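Local coordinates for Uly1 (Catenovulum maritimum, PDB 7DRQ), which probably cleaves ulvan, a polysaccharide of green seaweeds, as a calcium-binding lyase of polysaccharide lyase family 24, at residues N356-L361 with Q383-G388; T352-G357 with L402-E407. One frame throughout, in Å; residues are numbered along the deposited sequence.

Interaction 1: residues N356-L361 with Q383-G388; sequences NGDLHL and QKAGVG. With CA (calcium ion), chain D.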
loop_
_atom_site.group_PDB
_atom_site.type_symbol
_atom_site.label_atom_id
_atom_site.label_comp_id
_atom_site.label_asym_id
_atom_site.label_seq_id
_atom_site.Cartn_x
_atom_site.Cartn_y
_atom_site.Cartn_z
ATOM N N ASN A 356 -17.666 -13.219 7.782
ATOM C CA ASN A 356 -18.498 -13.549 8.932
ATOM C C ASN A 356 -18.255 -12.610 10.104
ATOM O O ASN A 356 -18.713 -12.881 11.222
ATOM C CB ASN A 356 -18.258 -14.998 9.351
ATOM C CG ASN A 356 -18.640 -15.957 8.262
ATOM O OD1 ASN A 356 -19.580 -15.696 7.539
ATOM N ND2 ASN A 356 -17.880 -17.049 8.103
ATOM N N GLY A 357 -17.571 -11.500 9.866
ATOM C CA GLY A 357 -17.417 -10.497 10.901
ATOM C C GLY A 357 -16.301 -10.770 11.873
ATOM O O GLY A 357 -16.180 -10.032 12.856
ATOM N N ASP A 358 -15.497 -11.816 11.643
ATOM C CA ASP A 358 -14.337 -12.081 12.490
ATOM C C ASP A 358 -13.293 -10.997 12.286
ATOM O O ASP A 358 -12.861 -10.739 11.163
ATOM C CB ASP A 358 -13.707 -13.443 12.171
ATOM C CG ASP A 358 -14.728 -14.553 12.035
ATOM O OD1 ASP A 358 -15.410 -14.861 13.037
ATOM O OD2 ASP A 358 -14.843 -15.123 10.922
ATOM N N LEU A 359 -12.865 -10.384 13.378
ATOM C CA LEU A 359 -11.873 -9.318 13.345
ATOM C C LEU A 359 -10.510 -9.895 13.708
ATOM O O LEU A 359 -10.383 -10.588 14.718
ATOM C CB LEU A 359 -12.252 -8.205 14.319
ATOM C CG LEU A 359 -11.155 -7.202 14.673
ATOM C CD1 LEU A 359 -10.820 -6.367 13.463
ATOM C CD2 LEU A 359 -11.581 -6.322 15.856
ATOM N N HIS A 360 -9.496 -9.580 12.902
ATOM C CA HIS A 360 -8.147 -10.108 13.072
ATOM C C HIS A 360 -7.135 -8.992 12.873
ATOM O O HIS A 360 -7.223 -8.254 11.888
ATOM C CB HIS A 360 -7.869 -11.234 12.067
ATOM C CG HIS A 360 -8.692 -12.456 12.304
ATOM N ND1 HIS A 360 -8.258 -13.500 13.091
ATOM C CD2 HIS A 360 -9.933 -12.791 11.884
ATOM C CE1 HIS A 360 -9.198 -14.423 13.153
ATOM N NE2 HIS A 360 -10.220 -14.025 12.416
ATOM N N LEU A 361 -6.172 -8.879 13.794
ATOM C CA LEU A 361 -5.061 -7.937 13.672
ATOM C C LEU A 361 -3.764 -8.609 14.090
ATOM O O LEU A 361 -3.730 -9.361 15.067
ATOM C CB LEU A 361 -5.249 -6.686 14.542
ATOM C CG LEU A 361 -6.625 -6.016 14.461
ATOM C CD1 LEU A 361 -7.539 -6.467 15.606
ATOM C CD2 LEU A 361 -6.462 -4.506 14.461
ATOM N N GLN A 383 -11.255 -11.530 17.230
ATOM C CA GLN A 383 -12.574 -11.522 17.853
ATOM C C GLN A 383 -13.503 -12.292 16.922
ATOM O O GLN A 383 -13.753 -11.858 15.793
ATOM C CB GLN A 383 -13.068 -10.098 18.082
ATOM C CG GLN A 383 -14.369 -10.033 18.877
ATOM C CD GLN A 383 -15.003 -8.650 18.877
ATOM O OE1 GLN A 383 -15.020 -7.963 17.861
ATOM N NE2 GLN A 383 -15.548 -8.250 20.024
ATOM N N LYS A 384 -13.998 -13.432 17.384
ATOM C CA LYS A 384 -14.856 -14.250 16.539
ATOM C C LYS A 384 -16.221 -13.583 16.363
ATOM O O LYS A 384 -16.843 -13.153 17.341
ATOM C CB LYS A 384 -15.020 -15.642 17.149
ATOM C CG LYS A 384 -15.910 -16.572 16.313
ATOM C CD LYS A 384 -15.822 -18.006 16.803
ATOM C CE LYS A 384 -16.839 -18.879 16.094
ATOM N NZ LYS A 384 -16.720 -20.312 16.491
ATOM N N ALA A 385 -16.670 -13.485 15.106
ATOM C CA ALA A 385 -18.006 -13.012 14.742
ATOM C C ALA A 385 -18.306 -11.609 15.281
ATOM O O ALA A 385 -19.470 -11.250 15.465
ATOM C CB ALA A 385 -19.085 -14.006 15.205
ATOM N N GLY A 386 -17.271 -10.811 15.540
ATOM C CA GLY A 386 -17.455 -9.418 15.913
ATOM C C GLY A 386 -17.984 -9.191 17.310
ATOM O O GLY A 386 -18.429 -8.074 17.617
ATOM N N VAL A 387 -17.954 -10.219 18.169
ATOM C CA VAL A 387 -18.520 -10.151 19.514
ATOM C C VAL A 387 -17.626 -10.919 20.480
ATOM O O VAL A 387 -16.769 -11.713 20.083
ATOM C CB VAL A 387 -19.960 -10.721 19.589
ATOM C CG1 VAL A 387 -20.940 -9.792 18.902
ATOM C CG2 VAL A 387 -20.020 -12.124 19.008
ATOM N N GLY A 388 -17.844 -10.676 21.769
ATOM C CA GLY A 388 -17.116 -11.391 22.790
ATOM C C GLY A 388 -15.727 -10.827 23.037
ATOM O O GLY A 388 -15.373 -9.721 22.618
HETATM CA CA CA D . -22.019 -15.989 7.551
HETATM O O HOH W 1 -21.345 -16.740 9.925
HETATM O O HOH W 2 -21.729 -13.986 6.093
HETATM O O HOH W 3 -21.439 -18.353 7.347
#
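D358 and A385 illustrate how a carboxylate can hold the open end of a β-hairpin together where the ladder of backbone bonds stops. The last rung is the antiparallel hydrogen-bonded pair L359 and Q383, in which L359 N gives to Q383 O at 3.0 Å and Q383 N to L359 O at 2.8 Å. Beyond it the backbones stay close but cease to pair, and the side chain of D358 takes up the next N-H. Its CB lies 4.0 Å from Q383 O. A chi1 of -46° puts CG beside D358's own backbone N, anti to its carbonyl carbon, and CG lies 3.8 Å from A385 N. OD1 then accepts from A385 N at 2.8 Å with an N-H...O angle of 155°; the donor comes to the anti side of the oxygen, 26° out of the carboxylate plane. The same OD1 also lies against CA and CG of K384, whose extended chain carries its ammonium out of contact with the acid, NZ being 6.6 Å from D358 OD1. OD2 is taken by T354 OG1, so both oxygens are gripped and the carboxylate's rotation is fixed. A385 and G386, both with positive phi, form the centre of a turn closed by V387 N on K384 O, while A385 CA directs a C-H to N356 O. N356 turns away, its OD1 2.5 Å from a calcium ion that also carries three waters. The hairpin joins strands 359-369 and 372-383; strand 350-353 flanks the former on its other side, and L359 leans on V353 there and on Y295 of strand 290-298.

Interaction 2: residues T352-G357 with L402-E407; sequences TVTENG and LYTAGE. With CA (calcium ion), chain D.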
loop_
_atom_site.group_PDB
_atom_site.type_symbol
_atom_site.label_atom_id
_atom_site.label_comp_id
_atom_site.label_asym_id
_atom_site.label_seq_id
_atom_site.Cartn_x
_atom_site.Cartn_y
_atom_site.Cartn_z
ATOM N N THR A 352 -7.652 -7.640 9.143
ATOM C CA THR A 352 -8.712 -7.944 8.191
ATOM C C THR A 352 -9.976 -8.240 8.984
ATOM O O THR A 352 -9.935 -8.421 10.204
ATOM C CB THR A 352 -8.331 -9.120 7.277
ATOM O OG1 THR A 352 -9.319 -9.271 6.250
ATOM C CG2 THR A 352 -8.251 -10.406 8.085
ATOM N N VAL A 353 -11.108 -8.233 8.286
ATOM C CA VAL A 353 -12.373 -8.711 8.825
ATOM C C VAL A 353 -12.948 -9.679 7.806
ATOM O O VAL A 353 -13.056 -9.337 6.624
ATOM C CB VAL A 353 -13.374 -7.563 9.110
ATOM C CG1 VAL A 353 -14.678 -8.129 9.701
ATOM C CG2 VAL A 353 -12.759 -6.524 10.044
ATOM N N THR A 354 -13.293 -10.886 8.249
ATOM C CA THR A 354 -13.825 -11.889 7.331
ATOM C C THR A 354 -15.281 -11.589 6.981
ATOM O O THR A 354 -15.944 -10.757 7.601
ATOM C CB THR A 354 -13.773 -13.285 7.939
ATOM O OG1 THR A 354 -14.761 -13.357 8.980
ATOM C CG2 THR A 354 -12.380 -13.598 8.517
ATOM N N GLU A 355 -15.788 -12.315 5.981
ATOM C CA GLU A 355 -17.189 -12.208 5.588
ATOM C C GLU A 355 -18.155 -12.634 6.688
ATOM O O GLU A 355 -19.367 -12.430 6.532
ATOM C CB GLU A 355 -17.449 -13.047 4.324
ATOM C CG GLU A 355 -17.482 -14.540 4.597
ATOM C CD GLU A 355 -17.830 -15.363 3.367
ATOM O OE1 GLU A 355 -17.767 -14.822 2.244
ATOM O OE2 GLU A 355 -18.172 -16.551 3.534
ATOM N N ASN A 356 -17.666 -13.219 7.782
ATOM C CA ASN A 356 -18.498 -13.549 8.932
ATOM C C ASN A 356 -18.255 -12.610 10.104
ATOM O O ASN A 356 -18.713 -12.881 11.222
ATOM C CB ASN A 356 -18.258 -14.998 9.351
ATOM C CG ASN A 356 -18.640 -15.957 8.262
ATOM O OD1 ASN A 356 -19.580 -15.696 7.539
ATOM N ND2 ASN A 356 -17.880 -17.049 8.103
ATOM N N GLY A 357 -17.571 -11.500 9.866
ATOM C CA GLY A 357 -17.417 -10.497 10.901
ATOM C C GLY A 357 -16.301 -10.770 11.873
ATOM O O GLY A 357 -16.180 -10.032 12.856
ATOM N N LEU A 402 -2.124 -10.276 6.571
ATOM C CA LEU A 402 -3.254 -11.195 6.653
ATOM C C LEU A 402 -4.206 -10.932 5.498
ATOM O O LEU A 402 -4.412 -9.782 5.097
ATOM C CB LEU A 402 -4.025 -11.052 7.976
ATOM C CG LEU A 402 -3.718 -11.880 9.220
ATOM C CD1 LEU A 402 -4.881 -11.704 10.208
ATOM C CD2 LEU A 402 -3.477 -13.356 8.898
ATOM N N TYR A 403 -4.803 -11.999 4.978
ATOM C CA TYR A 403 -5.758 -11.927 3.886
ATOM C C TYR A 403 -7.018 -12.699 4.269
ATOM O O TYR A 403 -7.041 -13.446 5.254
ATOM C CB TYR A 403 -5.136 -12.490 2.599
ATOM C CG TYR A 403 -3.804 -11.852 2.313
ATOM C CD1 TYR A 403 -3.735 -10.609 1.693
ATOM C CD2 TYR A 403 -2.613 -12.467 2.692
ATOM C CE1 TYR A 403 -2.526 -10.008 1.441
ATOM C CE2 TYR A 403 -1.395 -11.868 2.438
ATOM C CZ TYR A 403 -1.360 -10.637 1.817
ATOM O OH TYR A 403 -0.153 -10.031 1.547
ATOM N N THR A 404 -8.079 -12.531 3.477
ATOM C CA THR A 404 -9.306 -13.250 3.788
ATOM C C THR A 404 -10.072 -13.577 2.518
ATOM O O THR A 404 -10.025 -12.841 1.526
ATOM C CB THR A 404 -10.205 -12.467 4.769
ATOM O OG1 THR A 404 -11.224 -13.339 5.280
ATOM C CG2 THR A 404 -10.864 -11.237 4.098
ATOM N N ALA A 405 -10.759 -14.714 2.559
ATOM C CA ALA A 405 -11.676 -15.116 1.505
ATOM C C ALA A 405 -12.588 -16.172 2.095
ATOM O O ALA A 405 -12.138 -17.013 2.877
ATOM C CB ALA A 405 -10.950 -15.658 0.262
ATOM N N GLY A 406 -13.868 -16.109 1.738
ATOM C CA GLY A 406 -14.818 -17.040 2.319
ATOM C C GLY A 406 -14.793 -16.954 3.826
ATOM O O GLY A 406 -14.647 -15.873 4.406
ATOM N N GLU A 407 -14.895 -18.105 4.485
ATOM C CA GLU A 407 -14.892 -18.095 5.941
ATOM C C GLU A 407 -13.493 -18.045 6.542
ATOM O O GLU A 407 -13.368 -18.121 7.772
ATOM C CB GLU A 407 -15.628 -19.329 6.471
ATOM C CG GLU A 407 -14.926 -20.639 6.188
ATOM C CD GLU A 407 -15.538 -21.803 6.954
ATOM O OE1 GLU A 407 -16.509 -21.591 7.705
ATOM O OE2 GLU A 407 -15.034 -22.931 6.820
HETATM CA CA CA D . -22.019 -15.989 7.551
HETATM O O HOH W 4 -13.759 -13.417 4.143
HETATM O O HOH W 5 -15.117 -14.144 0.119
HETATM O O HOH W 2 -21.729 -13.986 6.093
HETATM O O HOH W 6 -15.432 -17.331 9.550
HETATM O O HOH W 1 -21.345 -16.740 9.925
HETATM O O HOH W 3 -21.439 -18.353 7.347
#
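T352 and T404 meet through unlike branches: OG1 of T352 comes 3.3 Å from the CG2 methyl of T404, and the two side chains cross obliquely. The hydroxyl of T404 lies 3.4 Å from T354 CG2 and is bonded to N408 O. CG2 of T352 reaches CD1 of L402. The two segments run nearly parallel, 7° apart, yet they belong to successive antiparallel sheets, an association consistent with neighbouring blades of a β-propeller. The direct touches of this contact are van der Waals, and waters supply the polar links. One water accepts from E355 N and donates to both T404 OG1 and G406 O. At T354 a type I turn begins, and OG1, between the backbone N and carbonyl carbon (chi1 71°), accepts from N356 N at 3.1 Å, forming an ST turn. An alanine at T354 would probably leave N356 N and the D358 carboxylate without this hydroxyl and open a small gap beside T404 OG1. E355 has CG between its own backbone N and carbonyl carbon (chi1 74°), which sets CG 3.1 Å from G406 O; extended beyond CG, the chain lies over the main chain of G406, with OE2 3.4 Å from G406 C. From the third position of the turn, N356 ND2 touches E407 CB at 3.6 Å, and a water links that amide nitrogen to E407 O.

Overall arrangement
The two contacts lie about 9 Å apart, centre to centre, and start from one piece of chain, 352-357 for interaction 2 and 356-361 for interaction 1, sharing N356 and G357. Their partners follow, 383-388 first and 402-407 later. Strands 350-353 and 359-369 are neighbours in one antiparallel sheet, H360 O meeting T352 N at 2.8 Å. Interaction 1 holds together the open end of that sheet's hairpin, whereas interaction 2 joins the sheet to the next through strand 403-405. The turn T354-G357 and the residues just after it thus touch both sheets, consistent with adjacent propeller blades. The calcium ion beside it lies apart from those bound by D173, D183 and K185 and by L283, D285 and F287.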